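PDB 4HCJ: ThiJ/PfpI domain protein from Brachyspira murdochii, which is of uncharacterised function but belongs to the DJ-1/PfpI family, binds magnesium and is probably a hydrolase. Local coordinates for residues S41-G46 and L60-V65; I119-N124 and H137-I142; K6-L11 and A34-K39. All coordinates share one frame; numbering follows the deposited sequence.

Contact 1. Residues S41-G46 and L60-V65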
# COMPACT_ATOMS: atom_id res chain seq x y z
N SER A 41 -4.50 6.00 -7.08
CA SER A 41 -4.07 7.39 -6.93
C SER A 41 -2.58 7.52 -7.21
O SER A 41 -1.78 6.64 -6.88
CB SER A 41 -4.43 7.99 -5.57
OG SER A 41 -3.70 7.43 -4.49
N SER A 42 -2.23 8.65 -7.82
CA SER A 42 -0.84 8.94 -8.14
C SER A 42 -0.70 10.44 -8.34
O SER A 42 -1.53 11.24 -7.89
CB SER A 42 -0.37 8.13 -9.36
OG SER A 42 1.03 8.19 -9.52
N THR A 43 0.35 10.84 -9.05
CA THR A 43 0.71 12.24 -9.16
C THR A 43 0.09 12.94 -10.36
O THR A 43 0.20 14.16 -10.47
CB THR A 43 2.23 12.40 -9.22
OG1 THR A 43 2.74 11.55 -10.25
CG2 THR A 43 2.90 12.03 -7.89
N PHE A 44 -0.56 12.20 -11.25
CA PHE A 44 -1.23 12.78 -12.41
C PHE A 44 -2.39 11.87 -12.80
O PHE A 44 -2.37 10.69 -12.46
CB PHE A 44 -0.27 12.98 -13.59
CG PHE A 44 0.25 11.69 -14.20
CD1 PHE A 44 -0.37 11.12 -15.31
CD2 PHE A 44 1.35 11.04 -13.66
CE1 PHE A 44 0.10 9.93 -15.86
CE2 PHE A 44 1.83 9.86 -14.20
CZ PHE A 44 1.21 9.30 -15.30
N ILE A 45 -3.35 12.41 -13.54
CA ILE A 45 -4.45 11.61 -14.07
C ILE A 45 -4.06 11.17 -15.47
O ILE A 45 -3.84 11.99 -16.37
CB ILE A 45 -5.77 12.43 -14.14
CG1 ILE A 45 -6.17 12.94 -12.76
CG2 ILE A 45 -6.87 11.60 -14.79
CD1 ILE A 45 -6.37 11.86 -11.76
N GLY A 46 -4.01 9.87 -15.68
CA GLY A 46 -3.63 9.33 -16.97
C GLY A 46 -3.08 7.93 -16.82
O GLY A 46 -3.33 7.27 -15.81
N LEU A 60 -7.27 8.96 -9.64
CA LEU A 60 -7.31 10.07 -8.69
C LEU A 60 -5.92 10.64 -8.48
O LEU A 60 -4.93 9.90 -8.44
CB LEU A 60 -7.76 9.54 -7.31
CG LEU A 60 -9.21 9.06 -7.22
CD1 LEU A 60 -9.41 8.19 -5.99
CD2 LEU A 60 -10.17 10.24 -7.18
N LEU A 61 -5.85 11.95 -8.29
CA LEU A 61 -4.66 12.55 -7.70
C LEU A 61 -4.65 12.25 -6.21
O LEU A 61 -5.72 12.10 -5.61
CB LEU A 61 -4.69 14.06 -7.86
CG LEU A 61 -4.78 14.56 -9.31
CD1 LEU A 61 -5.01 16.06 -9.30
CD2 LEU A 61 -3.50 14.22 -10.06
N PHE A 62 -3.47 12.22 -5.58
CA PHE A 62 -3.43 12.11 -4.12
C PHE A 62 -4.36 13.16 -3.49
O PHE A 62 -5.08 12.88 -2.51
CB PHE A 62 -2.01 12.31 -3.58
CG PHE A 62 -1.00 11.32 -4.10
CD1 PHE A 62 -1.32 9.99 -4.30
CD2 PHE A 62 0.28 11.75 -4.40
CE1 PHE A 62 -0.37 9.10 -4.77
CE2 PHE A 62 1.23 10.86 -4.87
CZ PHE A 62 0.91 9.54 -5.07
N SER A 63 -4.33 14.37 -4.05
CA SER A 63 -5.08 15.47 -3.49
C SER A 63 -6.59 15.32 -3.59
O SER A 63 -7.31 16.07 -2.93
CB SER A 63 -4.68 16.78 -4.17
OG SER A 63 -5.07 16.76 -5.53
N GLU A 64 -7.05 14.36 -4.41
CA GLU A 64 -8.48 14.10 -4.60
C GLU A 64 -9.00 12.98 -3.73
O GLU A 64 -10.19 12.68 -3.75
CB GLU A 64 -8.76 13.76 -6.07
CG GLU A 64 -8.53 14.95 -7.01
CD GLU A 64 -8.59 14.60 -8.49
OE1 GLU A 64 -8.27 13.45 -8.87
OE2 GLU A 64 -8.92 15.50 -9.29
N VAL A 65 -8.13 12.36 -2.95
CA VAL A 65 -8.55 11.22 -2.14
C VAL A 65 -9.37 11.66 -0.94
O VAL A 65 -8.97 12.55 -0.20
CB VAL A 65 -7.32 10.44 -1.67
CG1 VAL A 65 -7.70 9.40 -0.60
CG2 VAL A 65 -6.64 9.78 -2.86
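Phe-62 lays its ring against the backbone of Ser-42, just where the two strands stop running together. From CB, chi1 of -60° sets CG anti to its own carbonyl carbon, 3.8 Å from Ser-42 O; that oxygen lies over the middle of the ring, and CD2 faces it too. Further out, CD1 meets Ser-41 OG at 3.5 Å; that hydroxyl lies level with the ring, off its rim, and is hydrogen-bonded to Tyr-12 O. CE1 comes within 3.4 Å of Ser-42 CA, and CZ packs on the same carbon. On the other flank CE2 touches Thr-43 CG2 at 3.6 Å, the two side chains running alongside each other in the same direction. Leu-84 and helix 88-99 also pack on the ring.

The backbone beneath is the parallel pairing of strands 37-42 and 55-61, next to the outermost strand 46-50 in the central sheet of the alpha-beta-alpha sandwich. Ser-42 N donates to Leu-60 O, and Phe-62 N returns a longer, more bent bond to Ser-42 O, so the carbonyl over the ring is also bonded to the backbone N of Phe-62 itself. Past the strand end, Glu-64 reaches back with its chain extended, and its OE1 accepts from Leu-61 N at 2.9 Å with a nearly straight N-H...O angle of 171°, although the donor stands above the carboxylate plane. Ile-45 crosses Leu-61 at about a right angle, its CD1 4.0 Å from Leu-61 CG and also close to Glu-64 OE1. Beside the strands, Val-65 CG2 touches Ser-41 CB.

Contact 2. Residues I119-N124 and H137-I142; sequences ILEEIN and HGNANI
Asn-139 lies alongside Glu-121 and Glu-122, the three side chains running out in roughly one direction. Its amide is turned 33° from the Glu-121 carboxylate, and ND2 donates to Glu-121 OE2 over 2.9 Å; the acceptor is in the amide plane, but the donor stands above the carboxylate. OE2 takes a second hydrogen bond from water 2. Against the Glu-122 carboxylate the amide is turned 37°, and water 3 joins the groups, donating to Glu-122 OE2 and to Asn-139 OD1. Both amide ends of Asn-139 are thereby engaged with acidic neighbours, one directly and one through water. A magnesium ion lies about 4 Å from the nearest atom of the Glu-122 side chain.

Asn-124 and Asn-141 are turned more steeply, amide planes 63° apart, with Asn-141 ND2 reaching Asn-124 OD1 at 3.0 Å. Between these side-chain pairs the backbones join directly. A type II turn from Leu-120 to Ile-123 presents Glu-122 N to Asn-139 O at 2.8 Å, and Asn-141 N binds Ile-123 O at 2.9 Å. On the inner side, Leu-120 CB meets Ala-140 CB. Water 1 accepts from Leu-120 N and donates to Gly-138 O.

The pairing begins the small parallel sheet of strands 124-125 and 141-142; Leu-120 faces helix 110-116, and Ala-140 packs on helix 132-137, whose last residue is the magnesium-site His-137, with no magnesium bound to it in this chain.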
# COMPACT_ATOMS: atom_id res chain seq x y z
N ILE A 119 4.08 6.06 11.17
CA ILE A 119 2.98 5.23 11.62
C ILE A 119 3.40 3.80 11.95
O ILE A 119 2.57 3.00 12.36
CB ILE A 119 1.78 5.22 10.62
CG1 ILE A 119 2.12 4.52 9.29
CG2 ILE A 119 1.22 6.64 10.42
CD1 ILE A 119 0.87 3.98 8.59
N LEU A 120 4.68 3.50 11.82
CA LEU A 120 5.18 2.16 12.11
C LEU A 120 6.05 2.12 13.36
O LEU A 120 6.68 1.09 13.64
CB LEU A 120 5.94 1.56 10.93
CG LEU A 120 5.17 1.52 9.60
CD1 LEU A 120 6.03 0.85 8.52
CD2 LEU A 120 3.85 0.80 9.75
N GLU A 121 6.10 3.20 14.13
CA GLU A 121 6.92 3.19 15.34
C GLU A 121 6.41 2.15 16.33
O GLU A 121 5.24 2.16 16.71
CB GLU A 121 6.95 4.57 15.98
CG GLU A 121 7.51 5.65 15.10
CD GLU A 121 8.02 6.84 15.89
OE1 GLU A 121 7.20 7.54 16.53
OE2 GLU A 121 9.24 7.08 15.88
N GLU A 122 7.29 1.23 16.73
CA GLU A 122 6.97 0.16 17.67
C GLU A 122 5.95 -0.84 17.10
O GLU A 122 5.35 -1.58 17.86
CB GLU A 122 6.52 0.70 19.03
CG GLU A 122 7.31 1.91 19.49
CD GLU A 122 8.80 1.65 19.59
OE1 GLU A 122 9.18 0.55 20.03
OE2 GLU A 122 9.60 2.55 19.22
N ILE A 123 5.81 -0.88 15.77
CA ILE A 123 4.89 -1.80 15.11
C ILE A 123 5.67 -2.92 14.43
O ILE A 123 6.72 -2.69 13.82
CB ILE A 123 4.03 -1.05 14.05
CG1 ILE A 123 3.29 0.14 14.65
CG2 ILE A 123 3.06 -2.01 13.33
CD1 ILE A 123 2.32 -0.22 15.78
N ASN A 124 5.15 -4.14 14.52
CA ASN A 124 5.72 -5.29 13.82
C ASN A 124 5.35 -5.25 12.35
O ASN A 124 4.17 -5.15 12.00
CB ASN A 124 5.22 -6.60 14.41
CG ASN A 124 5.66 -6.81 15.84
OD1 ASN A 124 6.56 -6.16 16.35
ND2 ASN A 124 5.03 -7.76 16.49
N HIS A 137 14.76 2.76 10.75
CA HIS A 137 14.89 4.16 11.14
C HIS A 137 13.56 4.72 11.65
O HIS A 137 13.54 5.58 12.54
CB HIS A 137 15.41 4.98 9.96
CG HIS A 137 15.56 6.44 10.27
ND1 HIS A 137 16.60 6.94 11.02
CD2 HIS A 137 14.77 7.49 9.95
CE1 HIS A 137 16.46 8.26 11.12
NE2 HIS A 137 15.35 8.61 10.48
N GLY A 138 12.45 4.22 11.10
CA GLY A 138 11.12 4.56 11.56
C GLY A 138 10.64 3.81 12.79
O GLY A 138 9.45 3.84 13.10
N ASN A 139 11.56 3.14 13.49
CA ASN A 139 11.30 2.48 14.78
C ASN A 139 10.40 1.25 14.67
O ASN A 139 9.88 0.78 15.69
CB ASN A 139 10.81 3.46 15.85
CG ASN A 139 11.94 4.33 16.36
OD1 ASN A 139 13.05 3.84 16.57
ND2 ASN A 139 11.68 5.61 16.55
N ALA A 140 10.25 0.71 13.47
CA ALA A 140 9.49 -0.52 13.30
C ALA A 140 10.31 -1.74 13.70
O ALA A 140 11.54 -1.69 13.71
CB ALA A 140 9.02 -0.64 11.87
N ASN A 141 9.62 -2.84 13.99
CA ASN A 141 10.28 -4.12 14.24
C ASN A 141 10.13 -5.00 13.02
O ASN A 141 9.01 -5.29 12.60
CB ASN A 141 9.65 -4.84 15.44
CG ASN A 141 9.46 -3.93 16.62
OD1 ASN A 141 10.41 -3.30 17.09
ND2 ASN A 141 8.23 -3.85 17.12
N ILE A 142 11.25 -5.43 12.45
CA ILE A 142 11.20 -6.23 11.24
C ILE A 142 11.09 -7.71 11.58
O ILE A 142 11.99 -8.30 12.21
CB ILE A 142 12.42 -5.97 10.33
CG1 ILE A 142 12.44 -4.49 9.90
CG2 ILE A 142 12.34 -6.87 9.10
CD1 ILE A 142 13.60 -4.12 9.04
O HOH W 1 7.29 4.71 11.46
O HOH W 2 10.80 7.21 13.55
O HOH W 3 12.14 1.83 18.65

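Contact 3. Residues K6-L11 and A34-K39; sequences KTNNIL and AGYKTK
Lys-6 NZ donates to Tyr-36 OH at 3.0 Å, the two side chains crossing at about a right angle. The lysine CG is anti to the backbone N (chi1 -166°), and the chain beyond is extended, carrying NZ to the hydroxyl. Both polar ends have further partners near the C-terminus: NZ binds the carbonyls of Leu-173 and Leu-176, and the tyrosine hydroxyl pairs with Asn-174 OD1.

Next come the backbone bonds between the strands. Lys-37 N donates to Asn-8 O, Ile-10 N donates to Lys-37 O at 2.8 Å, and Lys-39 N closes on Ile-10 O. Just before this, Thr-7 OG1 accepts from Asn-9 N in an ST turn.

The Tyr-36 ring lies beside the Asn-8 backbone, its CD1 3.6 Å from Asn-8 CA, while Ile-10 CD1 reaches Tyr-36 CB at 3.5 Å. Helix 162-174 covers these two side chains through Leu-173, and Phe-31 of helix 21-33 packs on Ile-10 and Thr-38. On the other face of the sheet Asn-9 OD1 approaches Lys-37 CB, while Asn-9 ND2 bonds to Glu-69 O.

Gly-35 ends helix 21-33 in a Schellman motif and turns the chain into strand 37-42, completing the beta-alpha-beta crossover from strand 9-13 that opens this alpha-beta-alpha sandwich.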
# COMPACT_ATOMS: atom_id res chain seq x y z
N LYS A 6 -18.81 1.00 5.69
CA LYS A 6 -18.00 0.13 4.84
C LYS A 6 -18.38 0.31 3.38
O LYS A 6 -19.57 0.37 3.03
CB LYS A 6 -18.13 -1.33 5.25
CG LYS A 6 -17.07 -2.19 4.62
CD LYS A 6 -17.14 -3.62 5.05
CE LYS A 6 -15.97 -4.40 4.46
NZ LYS A 6 -16.12 -5.85 4.68
N THR A 7 -17.36 0.37 2.54
CA THR A 7 -17.53 0.74 1.14
C THR A 7 -17.21 -0.37 0.15
O THR A 7 -17.56 -0.28 -1.02
CB THR A 7 -16.61 1.94 0.80
OG1 THR A 7 -15.23 1.54 0.90
CG2 THR A 7 -16.87 3.12 1.74
N ASN A 8 -16.49 -1.40 0.60
CA ASN A 8 -15.97 -2.43 -0.29
C ASN A 8 -15.09 -1.84 -1.39
O ASN A 8 -15.03 -2.38 -2.49
CB ASN A 8 -17.08 -3.32 -0.89
CG ASN A 8 -17.84 -4.11 0.18
OD1 ASN A 8 -17.41 -4.21 1.32
ND2 ASN A 8 -18.97 -4.69 -0.22
N ASN A 9 -14.37 -0.76 -1.06
CA ASN A 9 -13.44 -0.12 -1.99
C ASN A 9 -12.03 -0.07 -1.39
O ASN A 9 -11.88 0.16 -0.18
CB ASN A 9 -13.85 1.32 -2.28
CG ASN A 9 -15.18 1.44 -3.00
OD1 ASN A 9 -15.55 0.60 -3.82
ND2 ASN A 9 -15.90 2.50 -2.69
N ILE A 10 -11.03 -0.24 -2.24
CA ILE A 10 -9.62 -0.16 -1.85
C ILE A 10 -8.91 0.86 -2.73
O ILE A 10 -9.08 0.87 -3.95
CB ILE A 10 -8.94 -1.53 -1.95
CG1 ILE A 10 -9.54 -2.51 -0.94
CG2 ILE A 10 -7.41 -1.42 -1.78
CD1 ILE A 10 -9.05 -3.93 -1.11
N LEU A 11 -8.10 1.72 -2.11
CA LEU A 11 -7.28 2.70 -2.80
C LEU A 11 -5.83 2.24 -2.90
O LEU A 11 -5.25 1.87 -1.88
CB LEU A 11 -7.28 4.01 -2.02
CG LEU A 11 -6.39 5.12 -2.59
CD1 LEU A 11 -6.92 5.62 -3.94
CD2 LEU A 11 -6.27 6.25 -1.60
N ALA A 34 -12.77 -10.77 -4.54
CA ALA A 34 -13.37 -10.77 -3.23
C ALA A 34 -14.47 -9.71 -3.05
O ALA A 34 -15.09 -9.64 -1.99
CB ALA A 34 -12.28 -10.58 -2.16
N GLY A 35 -14.71 -8.90 -4.08
CA GLY A 35 -15.74 -7.88 -4.02
C GLY A 35 -15.26 -6.48 -3.65
O GLY A 35 -16.07 -5.60 -3.40
N TYR A 36 -13.93 -6.28 -3.63
CA TYR A 36 -13.35 -4.98 -3.31
C TYR A 36 -12.93 -4.28 -4.59
O TYR A 36 -11.93 -4.67 -5.23
CB TYR A 36 -12.16 -5.13 -2.33
CG TYR A 36 -12.63 -5.59 -0.98
CD1 TYR A 36 -13.12 -4.68 -0.04
CD2 TYR A 36 -12.64 -6.93 -0.66
CE1 TYR A 36 -13.61 -5.11 1.19
CE2 TYR A 36 -13.13 -7.38 0.56
CZ TYR A 36 -13.62 -6.47 1.48
OH TYR A 36 -14.12 -6.91 2.69
N LYS A 37 -13.66 -3.23 -4.96
CA LYS A 37 -13.32 -2.45 -6.14
C LYS A 37 -12.17 -1.51 -5.85
O LYS A 37 -12.10 -0.89 -4.79
CB LYS A 37 -14.53 -1.69 -6.64
CG LYS A 37 -15.57 -2.62 -7.20
CD LYS A 37 -16.55 -1.92 -8.11
CE LYS A 37 -17.70 -2.84 -8.44
NZ LYS A 37 -17.75 -3.23 -9.87
N THR A 38 -11.27 -1.41 -6.81
CA THR A 38 -10.02 -0.68 -6.59
C THR A 38 -9.95 0.59 -7.42
O THR A 38 -10.53 0.67 -8.51
CB THR A 38 -8.76 -1.55 -6.87
OG1 THR A 38 -8.65 -1.84 -8.27
CG2 THR A 38 -8.78 -2.86 -6.08
N LYS A 39 -9.25 1.57 -6.88
CA LYS A 39 -8.89 2.78 -7.60
C LYS A 39 -7.40 3.00 -7.41
O LYS A 39 -6.82 2.55 -6.41
CB LYS A 39 -9.66 3.99 -7.08
CG LYS A 39 -11.17 3.88 -7.21
CD LYS A 39 -11.61 3.99 -8.65
CE LYS A 39 -13.14 3.97 -8.74
NZ LYS A 39 -13.73 4.91 -7.76

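Contacts 1 and 3 share strand 37-42: contact 3 pairs its start with strand 9-13, contact 1 its end with strand 55-61 on the other side. Their centres are 17 Å apart, yet they touch through Leu-11, whose CD2 lies 3.6 Å from Val-65 CG1. Contact 2 stands across the chain's centre from both, its centre about 27 Å from each and its nearest atoms about 14 Å from contact 1 and 12 Å from contact 3. It alone holds His-137, a magnesium-binding residue without bound metal in this chain, and its Glu-122 side chain is about 4 Å from a magnesium ion; contacts 1 and 3 lie in one part of the central sheet, away from that site.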